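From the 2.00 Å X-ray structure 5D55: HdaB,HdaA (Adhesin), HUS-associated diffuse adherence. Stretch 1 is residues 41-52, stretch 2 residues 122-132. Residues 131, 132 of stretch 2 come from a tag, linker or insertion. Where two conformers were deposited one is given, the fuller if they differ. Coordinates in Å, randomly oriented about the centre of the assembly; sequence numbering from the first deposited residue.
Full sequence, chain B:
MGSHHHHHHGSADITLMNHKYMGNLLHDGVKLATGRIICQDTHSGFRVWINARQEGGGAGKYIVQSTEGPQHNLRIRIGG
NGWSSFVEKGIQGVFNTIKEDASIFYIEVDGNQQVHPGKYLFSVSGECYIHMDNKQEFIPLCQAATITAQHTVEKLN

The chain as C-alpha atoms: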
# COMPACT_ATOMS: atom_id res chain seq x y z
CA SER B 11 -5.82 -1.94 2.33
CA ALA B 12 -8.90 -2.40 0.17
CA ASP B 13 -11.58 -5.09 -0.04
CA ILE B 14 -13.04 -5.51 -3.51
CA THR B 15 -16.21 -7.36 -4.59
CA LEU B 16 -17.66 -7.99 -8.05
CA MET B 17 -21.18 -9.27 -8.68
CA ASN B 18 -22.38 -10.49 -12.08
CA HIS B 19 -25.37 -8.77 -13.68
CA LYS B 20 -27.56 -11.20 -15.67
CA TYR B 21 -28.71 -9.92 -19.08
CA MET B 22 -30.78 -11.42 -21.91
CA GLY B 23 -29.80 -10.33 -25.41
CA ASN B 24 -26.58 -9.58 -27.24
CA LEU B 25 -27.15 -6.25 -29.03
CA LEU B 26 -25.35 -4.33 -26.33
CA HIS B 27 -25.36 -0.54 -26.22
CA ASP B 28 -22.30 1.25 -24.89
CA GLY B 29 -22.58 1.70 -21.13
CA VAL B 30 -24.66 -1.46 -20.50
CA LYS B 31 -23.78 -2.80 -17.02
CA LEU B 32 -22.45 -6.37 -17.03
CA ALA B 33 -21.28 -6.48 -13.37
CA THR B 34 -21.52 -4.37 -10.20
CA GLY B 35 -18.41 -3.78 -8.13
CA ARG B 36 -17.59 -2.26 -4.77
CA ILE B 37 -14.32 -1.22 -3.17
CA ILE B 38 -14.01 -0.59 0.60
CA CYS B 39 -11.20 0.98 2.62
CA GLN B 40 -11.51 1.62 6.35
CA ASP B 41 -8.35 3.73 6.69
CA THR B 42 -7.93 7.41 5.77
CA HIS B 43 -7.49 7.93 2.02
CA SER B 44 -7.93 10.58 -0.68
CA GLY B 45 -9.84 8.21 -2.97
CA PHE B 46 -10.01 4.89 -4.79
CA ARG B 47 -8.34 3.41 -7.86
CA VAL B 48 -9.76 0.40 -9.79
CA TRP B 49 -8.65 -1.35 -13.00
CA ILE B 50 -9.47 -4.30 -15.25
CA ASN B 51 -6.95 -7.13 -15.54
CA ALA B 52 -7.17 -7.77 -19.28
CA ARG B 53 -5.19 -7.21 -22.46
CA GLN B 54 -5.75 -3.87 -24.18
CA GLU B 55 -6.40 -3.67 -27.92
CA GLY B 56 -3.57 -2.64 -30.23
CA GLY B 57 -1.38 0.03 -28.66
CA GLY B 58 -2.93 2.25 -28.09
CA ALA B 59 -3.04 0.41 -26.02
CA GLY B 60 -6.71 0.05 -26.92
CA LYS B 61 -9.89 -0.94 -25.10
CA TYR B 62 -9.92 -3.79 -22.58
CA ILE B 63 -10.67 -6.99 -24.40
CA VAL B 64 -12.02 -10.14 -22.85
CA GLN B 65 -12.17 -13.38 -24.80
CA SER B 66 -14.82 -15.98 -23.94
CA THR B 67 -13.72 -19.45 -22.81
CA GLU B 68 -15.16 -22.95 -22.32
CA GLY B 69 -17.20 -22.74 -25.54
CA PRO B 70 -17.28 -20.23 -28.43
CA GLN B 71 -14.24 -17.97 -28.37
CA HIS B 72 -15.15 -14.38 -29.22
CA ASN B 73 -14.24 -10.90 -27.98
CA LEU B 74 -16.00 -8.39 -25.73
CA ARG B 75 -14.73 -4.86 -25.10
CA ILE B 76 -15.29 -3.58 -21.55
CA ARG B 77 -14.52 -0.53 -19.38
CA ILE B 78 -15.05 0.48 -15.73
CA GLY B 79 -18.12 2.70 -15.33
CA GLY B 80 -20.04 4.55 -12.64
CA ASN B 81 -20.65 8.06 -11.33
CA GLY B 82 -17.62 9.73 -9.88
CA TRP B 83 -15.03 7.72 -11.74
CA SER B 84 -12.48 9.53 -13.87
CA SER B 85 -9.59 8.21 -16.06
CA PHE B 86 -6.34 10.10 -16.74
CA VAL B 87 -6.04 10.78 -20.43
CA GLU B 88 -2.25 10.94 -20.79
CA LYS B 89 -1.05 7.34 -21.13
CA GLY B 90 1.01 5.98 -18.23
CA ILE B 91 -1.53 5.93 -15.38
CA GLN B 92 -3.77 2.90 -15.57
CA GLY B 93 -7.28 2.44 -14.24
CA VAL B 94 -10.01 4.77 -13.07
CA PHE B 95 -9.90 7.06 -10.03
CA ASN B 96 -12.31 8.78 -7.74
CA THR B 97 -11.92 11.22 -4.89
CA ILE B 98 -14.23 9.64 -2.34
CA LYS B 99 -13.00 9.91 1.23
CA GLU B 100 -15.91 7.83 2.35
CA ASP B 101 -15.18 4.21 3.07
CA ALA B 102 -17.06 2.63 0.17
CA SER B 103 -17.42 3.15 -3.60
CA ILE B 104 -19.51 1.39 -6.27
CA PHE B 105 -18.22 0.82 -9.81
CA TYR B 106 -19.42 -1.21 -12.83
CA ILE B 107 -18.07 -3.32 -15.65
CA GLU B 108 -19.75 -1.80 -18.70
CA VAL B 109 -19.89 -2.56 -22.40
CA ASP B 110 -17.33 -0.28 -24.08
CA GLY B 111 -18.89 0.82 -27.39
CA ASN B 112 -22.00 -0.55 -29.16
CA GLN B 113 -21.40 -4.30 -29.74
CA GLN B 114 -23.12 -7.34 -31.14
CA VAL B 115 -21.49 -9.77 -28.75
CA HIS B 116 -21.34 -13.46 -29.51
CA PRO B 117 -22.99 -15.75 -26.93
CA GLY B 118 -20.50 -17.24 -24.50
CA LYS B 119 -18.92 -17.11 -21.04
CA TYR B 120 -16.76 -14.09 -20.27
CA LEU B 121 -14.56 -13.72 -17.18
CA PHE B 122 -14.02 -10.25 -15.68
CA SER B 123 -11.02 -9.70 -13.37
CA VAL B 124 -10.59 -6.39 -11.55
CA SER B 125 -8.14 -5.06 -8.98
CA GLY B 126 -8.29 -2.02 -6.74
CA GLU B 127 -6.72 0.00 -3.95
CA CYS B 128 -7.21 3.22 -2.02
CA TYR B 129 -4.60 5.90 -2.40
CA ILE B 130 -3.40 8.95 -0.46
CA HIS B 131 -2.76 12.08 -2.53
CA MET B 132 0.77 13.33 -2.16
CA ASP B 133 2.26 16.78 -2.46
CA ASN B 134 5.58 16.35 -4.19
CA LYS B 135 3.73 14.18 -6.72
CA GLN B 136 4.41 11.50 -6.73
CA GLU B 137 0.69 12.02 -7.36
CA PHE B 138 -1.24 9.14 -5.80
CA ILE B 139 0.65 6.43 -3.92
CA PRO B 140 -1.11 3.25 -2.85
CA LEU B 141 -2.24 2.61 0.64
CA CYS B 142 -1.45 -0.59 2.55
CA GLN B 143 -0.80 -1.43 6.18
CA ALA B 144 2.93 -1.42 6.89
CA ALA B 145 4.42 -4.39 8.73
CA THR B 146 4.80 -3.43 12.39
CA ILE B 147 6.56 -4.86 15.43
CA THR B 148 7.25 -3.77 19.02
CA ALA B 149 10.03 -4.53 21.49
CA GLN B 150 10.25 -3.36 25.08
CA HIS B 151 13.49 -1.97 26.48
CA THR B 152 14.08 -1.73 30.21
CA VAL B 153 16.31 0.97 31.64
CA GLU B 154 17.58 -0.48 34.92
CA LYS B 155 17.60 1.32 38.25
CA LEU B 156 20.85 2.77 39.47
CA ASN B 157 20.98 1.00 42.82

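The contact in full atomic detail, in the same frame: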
# COMPACT_ATOMS: atom_id res chain seq x y z
N ASP B 41 -9.34 2.73 6.32
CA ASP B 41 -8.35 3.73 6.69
C ASP B 41 -8.53 5.03 5.90
O ASP B 41 -9.21 5.05 4.86
CB ASP B 41 -6.94 3.19 6.46
CG ASP B 41 -6.68 1.88 7.20
OD1 ASP B 41 -7.59 1.38 7.90
OD2 ASP B 41 -5.55 1.36 7.08
N THR B 42 -7.92 6.10 6.40
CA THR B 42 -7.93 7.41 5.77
C THR B 42 -7.29 7.36 4.38
O THR B 42 -6.20 6.81 4.20
CB THR B 42 -7.19 8.45 6.65
OG1 THR B 42 -7.76 8.44 7.96
CG2 THR B 42 -7.29 9.86 6.06
N HIS B 43 -7.96 7.95 3.40
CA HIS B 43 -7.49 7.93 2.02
C HIS B 43 -8.05 9.14 1.30
O HIS B 43 -9.01 9.74 1.77
CB HIS B 43 -7.97 6.64 1.34
CG HIS B 43 -9.45 6.45 1.40
ND1 HIS B 43 -10.09 5.92 2.50
CD2 HIS B 43 -10.43 6.74 0.51
CE1 HIS B 43 -11.39 5.87 2.28
NE2 HIS B 43 -11.63 6.37 1.07
N SER B 44 -7.45 9.49 0.16
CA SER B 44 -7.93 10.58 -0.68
C SER B 44 -8.96 10.07 -1.70
O SER B 44 -9.79 10.84 -2.20
CB SER B 44 -6.78 11.26 -1.42
OG SER B 44 -5.73 11.61 -0.54
N GLY B 45 -8.91 8.78 -2.01
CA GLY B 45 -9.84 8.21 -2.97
C GLY B 45 -9.49 6.79 -3.34
O GLY B 45 -8.63 6.17 -2.71
N PHE B 46 -10.15 6.28 -4.38
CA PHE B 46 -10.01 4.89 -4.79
C PHE B 46 -9.47 4.84 -6.20
O PHE B 46 -9.66 5.79 -6.98
CB PHE B 46 -11.37 4.18 -4.78
CG PHE B 46 -12.03 4.07 -3.41
CD1 PHE B 46 -11.89 2.92 -2.65
CD2 PHE B 46 -12.80 5.11 -2.90
CE1 PHE B 46 -12.52 2.79 -1.40
CE2 PHE B 46 -13.43 5.00 -1.65
CZ PHE B 46 -13.28 3.84 -0.90
N ARG B 47 -8.80 3.73 -6.52
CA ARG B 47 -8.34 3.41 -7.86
C ARG B 47 -8.71 1.96 -8.19
O ARG B 47 -8.45 1.06 -7.39
CB ARG B 47 -6.82 3.58 -7.91
CG ARG B 47 -6.19 3.47 -9.28
CD ARG B 47 -4.68 3.57 -9.18
NE ARG B 47 -4.02 3.50 -10.48
CZ ARG B 47 -2.72 3.67 -10.68
NH1 ARG B 47 -1.91 3.92 -9.65
NH2 ARG B 47 -2.22 3.60 -11.90
N VAL B 48 -9.33 1.74 -9.35
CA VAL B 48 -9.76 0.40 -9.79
C VAL B 48 -9.33 0.20 -11.25
O VAL B 48 -9.29 1.16 -12.02
CB VAL B 48 -11.30 0.25 -9.68
CG1 VAL B 48 -11.78 -1.06 -10.29
CG2 VAL B 48 -11.75 0.34 -8.22
N TRP B 49 -8.99 -1.03 -11.62
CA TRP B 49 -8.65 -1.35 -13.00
C TRP B 49 -9.03 -2.78 -13.38
O TRP B 49 -9.16 -3.65 -12.52
CB TRP B 49 -7.15 -1.13 -13.28
CG TRP B 49 -6.22 -1.95 -12.41
CD1 TRP B 49 -5.65 -3.15 -12.73
CD2 TRP B 49 -5.74 -1.61 -11.10
NE1 TRP B 49 -4.85 -3.58 -11.69
CE2 TRP B 49 -4.89 -2.66 -10.68
CE3 TRP B 49 -5.96 -0.52 -10.23
CZ2 TRP B 49 -4.24 -2.66 -9.44
CZ3 TRP B 49 -5.32 -0.51 -8.99
CH2 TRP B 49 -4.47 -1.58 -8.61
N ILE B 50 -9.20 -2.98 -14.68
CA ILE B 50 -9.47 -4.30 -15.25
C ILE B 50 -8.16 -5.03 -15.56
O ILE B 50 -7.23 -4.45 -16.14
CB ILE B 50 -10.31 -4.19 -16.54
CG1 ILE B 50 -11.65 -3.50 -16.24
CG2 ILE B 50 -10.51 -5.59 -17.17
CD1 ILE B 50 -12.45 -3.05 -17.49
N ASN B 51 -8.07 -6.30 -15.17
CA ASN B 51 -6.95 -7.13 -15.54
C ASN B 51 -7.26 -7.86 -16.84
O ASN B 51 -7.82 -8.96 -16.83
CB ASN B 51 -6.61 -8.13 -14.44
CG ASN B 51 -6.40 -7.46 -13.09
OD1 ASN B 51 -7.14 -7.72 -12.14
ND2 ASN B 51 -5.40 -6.58 -13.00
N ALA B 52 -6.92 -7.22 -17.95
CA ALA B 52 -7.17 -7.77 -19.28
C ALA B 52 -6.21 -7.12 -20.25
O ALA B 52 -5.66 -6.05 -19.97
CB ALA B 52 -8.60 -7.52 -19.72
N PHE B 122 -14.54 -11.57 -16.02
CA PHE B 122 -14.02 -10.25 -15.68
C PHE B 122 -13.14 -10.36 -14.44
O PHE B 122 -13.57 -10.94 -13.43
CB PHE B 122 -15.14 -9.26 -15.36
CG PHE B 122 -16.27 -9.22 -16.35
CD1 PHE B 122 -16.05 -9.35 -17.72
CD2 PHE B 122 -17.56 -8.98 -15.90
CE1 PHE B 122 -17.12 -9.28 -18.62
CE2 PHE B 122 -18.62 -8.91 -16.78
CZ PHE B 122 -18.40 -9.07 -18.14
N SER B 123 -11.93 -9.80 -14.51
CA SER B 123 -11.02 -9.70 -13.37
C SER B 123 -10.71 -8.24 -13.14
O SER B 123 -10.32 -7.53 -14.08
CB SER B 123 -9.71 -10.45 -13.64
OG SER B 123 -8.74 -10.16 -12.64
N VAL B 124 -10.88 -7.78 -11.90
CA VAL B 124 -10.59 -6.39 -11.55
C VAL B 124 -9.74 -6.34 -10.29
O VAL B 124 -9.78 -7.26 -9.45
CB VAL B 124 -11.88 -5.53 -11.35
CG1 VAL B 124 -12.69 -5.45 -12.66
CG2 VAL B 124 -12.73 -6.11 -10.25
N SER B 125 -8.95 -5.28 -10.17
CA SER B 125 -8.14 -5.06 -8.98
C SER B 125 -8.37 -3.63 -8.52
O SER B 125 -8.84 -2.79 -9.29
CB SER B 125 -6.66 -5.32 -9.26
OG SER B 125 -6.45 -6.69 -9.54
N GLY B 126 -8.06 -3.36 -7.26
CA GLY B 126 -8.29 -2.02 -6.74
C GLY B 126 -7.57 -1.76 -5.45
O GLY B 126 -7.13 -2.69 -4.75
N GLU B 127 -7.44 -0.47 -5.14
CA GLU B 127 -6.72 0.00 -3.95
C GLU B 127 -7.26 1.38 -3.59
O GLU B 127 -7.93 2.03 -4.42
CB GLU B 127 -5.21 0.08 -4.24
CG GLU B 127 -4.82 1.14 -5.29
CD GLU B 127 -3.38 1.04 -5.83
OE1 GLU B 127 -2.75 -0.05 -5.79
OE2 GLU B 127 -2.88 2.06 -6.33
N CYS B 128 -7.05 1.80 -2.35
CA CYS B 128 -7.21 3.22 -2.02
C CYS B 128 -5.86 3.87 -2.10
O CYS B 128 -4.83 3.19 -2.04
CB CYS B 128 -7.79 3.43 -0.64
SG CYS B 128 -9.53 3.22 -0.65
N TYR B 129 -5.85 5.18 -2.27
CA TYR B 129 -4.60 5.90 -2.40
C TYR B 129 -4.65 7.17 -1.56
O TYR B 129 -5.74 7.63 -1.18
CB TYR B 129 -4.32 6.25 -3.88
CG TYR B 129 -5.26 7.30 -4.42
CD1 TYR B 129 -4.98 8.66 -4.25
CD2 TYR B 129 -6.44 6.94 -5.06
CE1 TYR B 129 -5.85 9.64 -4.72
CE2 TYR B 129 -7.31 7.91 -5.54
CZ TYR B 129 -7.01 9.26 -5.37
OH TYR B 129 -7.88 10.21 -5.83
N ILE B 130 -3.48 7.73 -1.26
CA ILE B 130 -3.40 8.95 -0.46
C ILE B 130 -2.69 10.06 -1.23
O ILE B 130 -1.47 10.08 -1.34
CB ILE B 130 -2.65 8.70 0.86
CG1 ILE B 130 -3.31 7.56 1.64
CG2 ILE B 130 -2.61 9.97 1.70
CD1 ILE B 130 -2.39 6.90 2.65
N HIS B 131 -3.41 11.03 -1.75
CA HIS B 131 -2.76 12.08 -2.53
C HIS B 131 -1.53 12.73 -1.90
O HIS B 131 -1.56 13.18 -0.80
CB HIS B 131 -3.76 13.15 -2.89
CG HIS B 131 -3.35 13.99 -4.06
ND1 HIS B 131 -2.78 15.23 -3.91
CD2 HIS B 131 -3.41 13.75 -5.38
CE1 HIS B 131 -2.51 15.72 -5.11
NE2 HIS B 131 -2.89 14.85 -6.01
N MET B 132 -0.46 12.77 -2.65
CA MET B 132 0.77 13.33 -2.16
C MET B 132 1.18 14.63 -2.84
O MET B 132 1.17 14.75 -4.05
CB MET B 132 1.88 12.31 -2.25
CG MET B 132 2.68 12.20 -0.99
SD MET B 132 2.06 11.21 0.35
CE MET B 132 2.47 9.67 -0.36
O HOH W 1 -2.21 5.05 -7.05
O HOH W 2 -10.96 -9.11 -17.09
O HOH W 3 -3.65 -6.66 -10.54

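The two stretches lie as antiparallel strands, their directions 145° apart, and the rungs alternate between hydrogen-bonded and open pairs. Stretch 2 begins its contact at S123, whose O accepts from N51 N at 2.8 Å; its OG donates to N51 OD1 at 3.0 Å, so one asparagine is held by both backbone and side chain. V124 sits opposite I50 in an open pair, where the two aliphatic chains share a face (CG1 to CG1, 4.2 Å). S125 exchanges two backbone bonds with W49, N to O and O to N, each 2.9 Å. G126 has no side chain, and W49 CZ3 comes within 4.0 Å of its CA; the indole face lies over this backbone. E127 repeats the double rung with R47 (N to O 2.9 Å, O to N 2.8 Å), and their charges meet on the same face through a long salt bridge, OE2 to NH1 3.9 Å, which water 1 also spans. On the other face, C128 SG packs against F46 CD1 at 3.1 Å and over the H43 ring. Y129 closes the ladder, its N donating to G45 O (3.0 Å) and its O accepting from S44 N (2.9 Å). Its ring covers G45, where a CB would clash with the Y129 hydroxyl. Linker residue H131 donates its N to S44 OG at 2.7 Å.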